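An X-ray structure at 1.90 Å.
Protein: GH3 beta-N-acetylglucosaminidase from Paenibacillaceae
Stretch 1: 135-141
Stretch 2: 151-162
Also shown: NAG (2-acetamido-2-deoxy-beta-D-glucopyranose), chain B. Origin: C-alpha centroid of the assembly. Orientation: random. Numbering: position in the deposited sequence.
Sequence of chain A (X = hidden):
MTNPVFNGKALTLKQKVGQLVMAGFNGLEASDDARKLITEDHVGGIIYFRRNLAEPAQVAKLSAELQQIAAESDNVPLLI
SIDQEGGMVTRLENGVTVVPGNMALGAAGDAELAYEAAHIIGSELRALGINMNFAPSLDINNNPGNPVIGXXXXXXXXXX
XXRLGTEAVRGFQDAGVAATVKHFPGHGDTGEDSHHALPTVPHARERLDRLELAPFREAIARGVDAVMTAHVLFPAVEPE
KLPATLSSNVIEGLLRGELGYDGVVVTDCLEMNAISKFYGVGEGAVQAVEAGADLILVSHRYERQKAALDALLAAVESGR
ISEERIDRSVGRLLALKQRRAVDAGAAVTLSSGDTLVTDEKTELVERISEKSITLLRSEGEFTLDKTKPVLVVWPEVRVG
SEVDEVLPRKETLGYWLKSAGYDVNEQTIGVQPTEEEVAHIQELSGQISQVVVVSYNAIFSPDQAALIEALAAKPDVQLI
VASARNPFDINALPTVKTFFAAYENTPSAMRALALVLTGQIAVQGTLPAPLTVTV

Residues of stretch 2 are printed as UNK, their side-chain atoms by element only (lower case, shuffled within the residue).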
# COMPACT_ATOMS: atom_id res chain seq x y z
N ALA A 135 -2.16 4.13 -5.51
CA ALA A 135 -0.96 4.62 -4.86
C ALA A 135 -0.63 5.98 -5.45
O ALA A 135 -1.02 6.27 -6.58
CB ALA A 135 0.21 3.64 -5.06
N PRO A 136 0.11 6.84 -4.71
CA PRO A 136 0.67 6.59 -3.38
C PRO A 136 -0.30 6.94 -2.25
O PRO A 136 -1.16 7.81 -2.40
CB PRO A 136 1.88 7.53 -3.34
CG PRO A 136 1.40 8.73 -4.12
CD PRO A 136 0.49 8.17 -5.22
N SER A 137 -0.14 6.27 -1.11
CA SER A 137 -0.70 6.81 0.12
C SER A 137 -0.07 8.16 0.43
O SER A 137 1.16 8.28 0.48
CB SER A 137 -0.46 5.86 1.29
OG SER A 137 -0.73 6.50 2.53
N LEU A 138 -0.91 9.18 0.65
CA LEU A 138 -0.50 10.45 1.21
C LEU A 138 -0.92 10.58 2.67
O LEU A 138 -0.97 11.69 3.20
CB LEU A 138 -1.07 11.62 0.39
CG LEU A 138 -0.60 11.69 -1.07
CD1 LEU A 138 -1.10 12.99 -1.71
CD2 LEU A 138 0.93 11.61 -1.14
N ASP A 139 -1.23 9.46 3.31
CA ASP A 139 -1.54 9.50 4.73
C ASP A 139 -0.28 9.85 5.52
O ASP A 139 0.83 9.48 5.16
CB ASP A 139 -2.11 8.16 5.19
CG ASP A 139 -3.29 7.70 4.33
OD1 ASP A 139 -4.30 8.44 4.25
OD2 ASP A 139 -3.21 6.61 3.74
N ILE A 140 -0.48 10.61 6.60
CA ILE A 140 0.61 11.10 7.45
C ILE A 140 0.50 10.34 8.76
O ILE A 140 -0.43 10.58 9.55
CB ILE A 140 0.54 12.62 7.66
CG1 ILE A 140 0.62 13.37 6.33
CG2 ILE A 140 1.67 13.09 8.58
CD1 ILE A 140 0.02 14.79 6.38
N ASN A 141 1.43 9.42 9.01
CA ASN A 141 1.34 8.52 10.16
C ASN A 141 1.92 9.21 11.39
O ASN A 141 3.04 8.94 11.84
CB ASN A 141 2.05 7.20 9.88
CG ASN A 141 1.54 6.07 10.75
OD1 ASN A 141 0.58 5.38 10.39
ND2 ASN A 141 2.19 5.87 11.89
N UNK A 151 3.96 1.71 8.00
CA UNK A 151 5.02 1.95 7.01
C UNK A 151 4.47 2.24 5.61
O UNK A 151 5.23 2.52 4.68
c UNK A 151 5.31 -0.50 6.44
c UNK A 151 6.01 0.77 6.93
c UNK A 151 6.71 0.54 8.27
N UNK A 152 3.15 2.16 5.44
CA UNK A 152 2.56 2.59 4.18
C UNK A 152 2.58 4.10 4.00
O UNK A 152 2.33 4.58 2.89
c UNK A 152 1.11 2.08 4.07
n UNK A 152 -3.27 0.78 1.99
n UNK A 152 -3.26 0.29 4.23
c UNK A 152 1.00 0.58 4.00
n UNK A 152 -1.27 0.47 3.09
c UNK A 152 -2.60 0.52 3.11
c UNK A 152 -0.44 0.15 4.24
N UNK A 153 2.88 4.86 5.05
CA UNK A 153 3.04 6.31 4.99
C UNK A 153 4.52 6.66 4.88
O UNK A 153 5.37 5.98 5.46
c UNK A 153 2.45 6.96 6.24
o UNK A 153 2.96 8.28 6.42
N UNK A 154 4.84 7.74 4.14
CA UNK A 154 6.23 8.19 4.11
C UNK A 154 6.71 8.64 5.49
O UNK A 154 7.89 8.51 5.81
c UNK A 154 5.34 8.58 -0.95
c UNK A 154 4.91 9.65 1.14
o UNK A 154 4.96 8.34 -2.24
c UNK A 154 4.56 9.40 -0.17
c UNK A 154 6.83 8.24 0.90
c UNK A 154 6.42 9.35 3.13
c UNK A 154 6.48 7.99 -0.43
c UNK A 154 6.05 9.07 1.70
N UNK A 155 5.82 9.18 6.31
CA UNK A 155 6.25 9.65 7.61
C UNK A 155 5.20 10.52 8.26
O UNK A 155 4.06 10.61 7.80
N UNK A 156 5.61 11.18 9.35
CA UNK A 156 4.72 11.88 10.24
C UNK A 156 4.61 13.38 10.05
O UNK A 156 3.97 14.04 10.88
N UNK A 157 5.18 13.95 9.00
CA UNK A 157 5.01 15.38 8.74
C UNK A 157 4.39 15.60 7.38
O UNK A 157 4.64 14.85 6.43
o UNK A 157 7.24 15.64 7.84
c UNK A 157 6.94 16.06 10.21
c UNK A 157 6.33 16.15 8.82
N UNK A 158 3.58 16.66 7.29
CA UNK A 158 2.98 17.03 6.01
C UNK A 158 4.06 17.35 4.98
O UNK A 158 3.92 17.01 3.80
c UNK A 158 2.05 18.22 6.19
N UNK A 159 5.14 18.01 5.41
CA UNK A 159 6.18 18.43 4.47
C UNK A 159 6.83 17.23 3.79
O UNK A 159 7.01 17.22 2.56
c UNK A 159 8.21 19.95 4.26
c UNK A 159 9.42 19.09 3.91
c UNK A 159 7.23 19.27 5.19
o UNK A 159 9.67 18.07 4.60
o UNK A 159 10.13 19.44 2.94
N UNK A 160 7.22 16.22 4.57
CA UNK A 160 7.89 15.06 4.00
C UNK A 160 6.95 14.28 3.08
O UNK A 160 7.33 13.89 1.97
c UNK A 160 9.26 11.86 5.74
c UNK A 160 9.09 12.88 4.61
c UNK A 160 8.42 14.16 5.11
c UNK A 160 10.43 13.22 3.97
N UNK A 161 5.72 14.04 3.54
CA UNK A 161 4.75 13.29 2.75
C UNK A 161 4.41 14.02 1.46
O UNK A 161 4.32 13.40 0.39
c UNK A 161 3.49 13.00 3.60
c UNK A 161 2.34 12.49 2.73
c UNK A 161 3.81 11.96 4.68
N UNK A 162 4.26 15.35 1.51
CA UNK A 162 3.97 16.09 0.29
C UNK A 162 5.15 16.05 -0.68
O UNK A 162 4.97 15.89 -1.89
c UNK A 162 3.59 17.54 0.60
C1 NAG B . -8.80 -1.09 1.00
C2 NAG B . -7.53 -0.26 1.31
C3 NAG B . -7.05 0.53 0.07
C4 NAG B . -7.00 -0.36 -1.16
C5 NAG B . -8.35 -1.03 -1.35
C6 NAG B . -8.42 -1.95 -2.56
C7 NAG B . -6.99 0.80 3.48
C8 NAG B . -7.43 1.82 4.49
N2 NAG B . -7.79 0.66 2.41
O1 NAG B . -8.99 -1.98 2.05
O3 NAG B . -5.77 1.09 0.31
O4 NAG B . -6.68 0.41 -2.31
O5 NAG B . -8.62 -1.84 -0.20
O6 NAG B . -7.64 -3.12 -2.36
O7 NAG B . -5.95 0.16 3.60
O HOH W 1 2.39 8.86 2.98

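Position 151 has three side-chain carbons, one carrying the other two. The CA-to-CB bond points away from stretch 1, and the side chain touches nothing there. This is Val151.

Position 152 has three carbons, a nitrogen, then a carbon bearing two more nitrogens. That is a guanidinium, so the residue is Arg152. Its backbone O lies 3.5 Å from Ser137 CB. Its NH1 donates to O7 of NAG at 2.8 Å. A weak bond runs from Arg152 NH2 to NAG O3 at 3.0 Å.

Position 153 has one carbon and one oxygen, the latter 2.8 Å from Asp139 O. This is Ser153. Its OG donates to that carbonyl and accepts from Asn141 N at 3.2 Å. It also accepts from the backbone N of position 155, at 3.0 Å.

Position 154 has a carbon, then a six-carbon ring bearing an oxygen. The oxygen lies 3.4 Å from Pro136 CB. This is Tyr154. Leu138 CD2 sits at the ring edge, 4.4 Å from Tyr154 CE2.

Position 155 has no side-chain atoms. It is Gly155. At its backbone angles a CB would be jammed against the preceding carbonyl O, so glycine is called for. Gly155 O accepts from Asn141 N at 3.1 Å.

Position 156 also lacks side-chain atoms and is Gly156. Ile140 CG2 packs 3.3 Å from Gly156 C.

Position 157 has one carbon carrying an oxygen and a carbon. Its CA-to-CB bond points away from stretch 1. This is Thr157, the N-cap of the helix. Its OG1 accepts a weak capping bond from the backbone N of position 160, at 3.3 Å.

Position 158 has a single carbon, CB, 4.0 Å from Ile140 CD1. This is Ala158.

Position 159 has three carbons, the third carrying two oxygens. It makes no contact with stretch 1. This is Glu159.

Position 160 has four carbons, forked at the second, and is out of reach of stretch 1. This is Leu160.

Position 161 has three carbons, one carrying two. Its CA-to-CB bond points toward stretch 1. This is Val161. Its CG1 is 3.4 Å from Leu138 O, and its CG2 is 3.9 Å from Ile140 CG1.

Position 162 has one carbon, its CA-to-CB bond pointing away. This is Ala162.

The contact combines backbone hydrogen bonds with a small apolar patch. Ser153 OG and Gly155 O hold the backbone of stretch 1. Water 1 donates to Ser137 O and Asp139 O, and accepts from Tyr154 N at 2.9 Å. Beside this, Ile140 packs on Ala158 and Val161.

Stretch 2 151-162: VRSYGGTAELVA
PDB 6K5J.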